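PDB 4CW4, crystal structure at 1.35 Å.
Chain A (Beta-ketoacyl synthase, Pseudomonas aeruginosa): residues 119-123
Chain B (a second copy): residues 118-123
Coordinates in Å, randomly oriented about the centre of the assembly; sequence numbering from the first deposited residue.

Chain A, residues 119-123: ALTFK
Chain B 118-123: QALTFK

The two copies of the beta-ketoacyl synthase meet here through a short pair of extended segments that run in roughly opposite directions, the strands, which run through residues 121-123 and continue further along each chain, having an angle of 147° between their N-to-C directions and a closest axial approach of 6.1 Å. The register is reciprocal: the CA atoms of Leu A120 and Phe B122 lie 6.0 Å apart, as do those of Phe A122 and Leu B120. At this spacing no direct hydrogen bond joins the two backbones, and water fills the gap between them.

Backbone torsions (phi/psi) are the same in both copies: -67/147 at residue 119, -111/99 at 120, -143/143 at 121, -158/160 at 122 and -99/149 at 123; Gln B118 adds -135/138. Water 1 sits between the two chains. It accepts from Thr A121 N and Thr B121 N, each 3.0 Å from its oxygen, and lies 2.8 Å from Ala A119 O and from Ala B119 O, to both of which it can donate. Water 2 can donate to Thr A121 O at 3.0 Å and to Gln B118 O at 2.8 Å, linking the chains a second time. Around the waters, carbonyl oxygens approach one another, both acceptors, so these approaches are not hydrogen bonds: Ala A119 O is 3.5 Å from Thr B121 O, and Thr A121 O is 3.5 Å from Ala B119 O.

The direct side-chain contact is apolar and centres on the leucines. Leu A120 and Leu B120 start sideways from CA, but chi1 t (173°) and chi2 p (44°) bring their ends nearer the partner, so that Leu A120 CD1 and Leu B120 CD1 meet at 4.2 Å. The same methyls reach across the register: Leu A120 CD1 is 4.1 Å from Phe B122 CB and 3.7 Å from Thr B121 O, and Leu B120 CD1 makes the equivalent approaches to Phe A122 CB and Thr A121 O. Leucine suits this buried position because its terminal methyl reaches these carbons and it has no polar side-chain group to leave unsatisfied.

Phe A122 and Phe B122 adopt chi1 p (55°) with chi2 86°. Their CB atoms receive the leucine methyls while this rotamer leads the buried, apolar rings away from the opposing stretch. Thr A121 and Thr B121, chi1 m (-54°), point sideways; each OG1 is hydrogen-bonded elsewhere in the structure, satisfying a buried hydroxyl.

Ala A119 and Ala B119 are exposed and contribute carbonyls rather than methyls. Gln B118 (chi1 -75°, chi2 -76°, chi3 -43°) directs CB toward chain A. Lys A123 and Lys B123, chi1 p (74°) and otherwise t, remain out of reach. Together the stretches bury 302 Å².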

# COMPACT_ATOMS: atom_id res chain seq x y z
N ALA A 119 -25.38 -15.32 46.22
CA ALA A 119 -25.33 -13.96 45.67
C ALA A 119 -24.09 -13.77 44.79
O ALA A 119 -23.04 -14.38 45.04
CB ALA A 119 -25.34 -12.93 46.79
N LEU A 120 -24.23 -12.95 43.75
CA LEU A 120 -23.10 -12.53 42.92
C LEU A 120 -22.84 -11.05 43.18
O LEU A 120 -23.50 -10.16 42.62
CB LEU A 120 -23.36 -12.78 41.44
CG LEU A 120 -22.32 -12.24 40.46
CD1 LEU A 120 -20.89 -12.49 40.91
CD2 LEU A 120 -22.56 -12.85 39.09
N THR A 121 -21.86 -10.81 44.02
CA THR A 121 -21.67 -9.52 44.63
C THR A 121 -20.19 -9.26 44.74
O THR A 121 -19.40 -10.17 45.01
CB THR A 121 -22.30 -9.53 46.01
OG1 THR A 121 -23.65 -9.96 45.88
CG2 THR A 121 -22.26 -8.17 46.65
N PHE A 122 -19.80 -8.00 44.54
CA PHE A 122 -18.41 -7.62 44.65
C PHE A 122 -18.32 -6.14 44.93
O PHE A 122 -19.28 -5.39 44.69
CB PHE A 122 -17.64 -7.99 43.39
CG PHE A 122 -18.24 -7.42 42.13
CD1 PHE A 122 -17.91 -6.15 41.70
CD2 PHE A 122 -19.12 -8.17 41.37
CE1 PHE A 122 -18.46 -5.63 40.54
CE2 PHE A 122 -19.67 -7.66 40.22
CZ PHE A 122 -19.34 -6.39 39.80
N LYS A 123 -17.18 -5.71 45.45
CA LYS A 123 -16.92 -4.29 45.57
C LYS A 123 -16.05 -3.85 44.42
O LYS A 123 -15.23 -4.62 43.90
CB LYS A 123 -16.26 -3.94 46.90
CG LYS A 123 -14.83 -4.34 47.01
CD LYS A 123 -14.41 -4.28 48.47
CE LYS A 123 -12.90 -4.27 48.63
NZ LYS A 123 -12.55 -4.09 50.06
N GLN B 118 -17.75 -10.00 52.10
CA GLN B 118 -18.66 -10.76 51.21
C GLN B 118 -17.87 -11.70 50.29
O GLN B 118 -16.84 -11.31 49.72
CB GLN B 118 -19.48 -9.81 50.33
CG GLN B 118 -20.63 -9.09 51.04
CD GLN B 118 -21.83 -9.99 51.29
OE1 GLN B 118 -22.23 -10.77 50.42
NE2 GLN B 118 -22.39 -9.91 52.50
N ALA B 119 -18.36 -12.93 50.11
CA ALA B 119 -17.72 -13.85 49.16
C ALA B 119 -17.91 -13.36 47.72
O ALA B 119 -18.92 -12.73 47.39
CB ALA B 119 -18.29 -15.26 49.31
N LEU B 120 -16.91 -13.63 46.87
CA LEU B 120 -17.01 -13.38 45.43
C LEU B 120 -17.06 -14.73 44.72
O LEU B 120 -16.03 -15.39 44.48
CB LEU B 120 -15.85 -12.55 44.93
CG LEU B 120 -15.75 -12.36 43.41
CD1 LEU B 120 -17.10 -12.05 42.76
CD2 LEU B 120 -14.76 -11.25 43.10
N THR B 121 -18.28 -15.12 44.38
CA THR B 121 -18.57 -16.47 44.00
C THR B 121 -19.60 -16.45 42.90
O THR B 121 -20.51 -15.62 42.91
CB THR B 121 -19.11 -17.22 45.20
OG1 THR B 121 -18.18 -17.06 46.28
CG2 THR B 121 -19.30 -18.68 44.91
N PHE B 122 -19.46 -17.36 41.95
CA PHE B 122 -20.41 -17.46 40.86
C PHE B 122 -20.36 -18.85 40.27
O PHE B 122 -19.39 -19.59 40.48
CB PHE B 122 -20.12 -16.41 39.79
CG PHE B 122 -18.71 -16.45 39.27
CD1 PHE B 122 -18.37 -17.29 38.22
CD2 PHE B 122 -17.73 -15.64 39.81
CE1 PHE B 122 -17.08 -17.33 37.73
CE2 PHE B 122 -16.44 -15.68 39.34
CZ PHE B 122 -16.11 -16.52 38.29
N LYS B 123 -21.41 -19.22 39.56
CA LYS B 123 -21.38 -20.46 38.80
C LYS B 123 -21.08 -20.14 37.36
O LYS B 123 -21.43 -19.06 36.85
CB LYS B 123 -22.69 -21.23 38.91
CG LYS B 123 -23.83 -20.64 38.14
CD LYS B 123 -25.13 -21.26 38.62
CE LYS B 123 -26.26 -21.03 37.64
NZ LYS B 123 -27.47 -21.76 38.11
O HOH W 1 -20.47 -13.22 45.08
O HOH W 2 -17.72 -10.01 47.45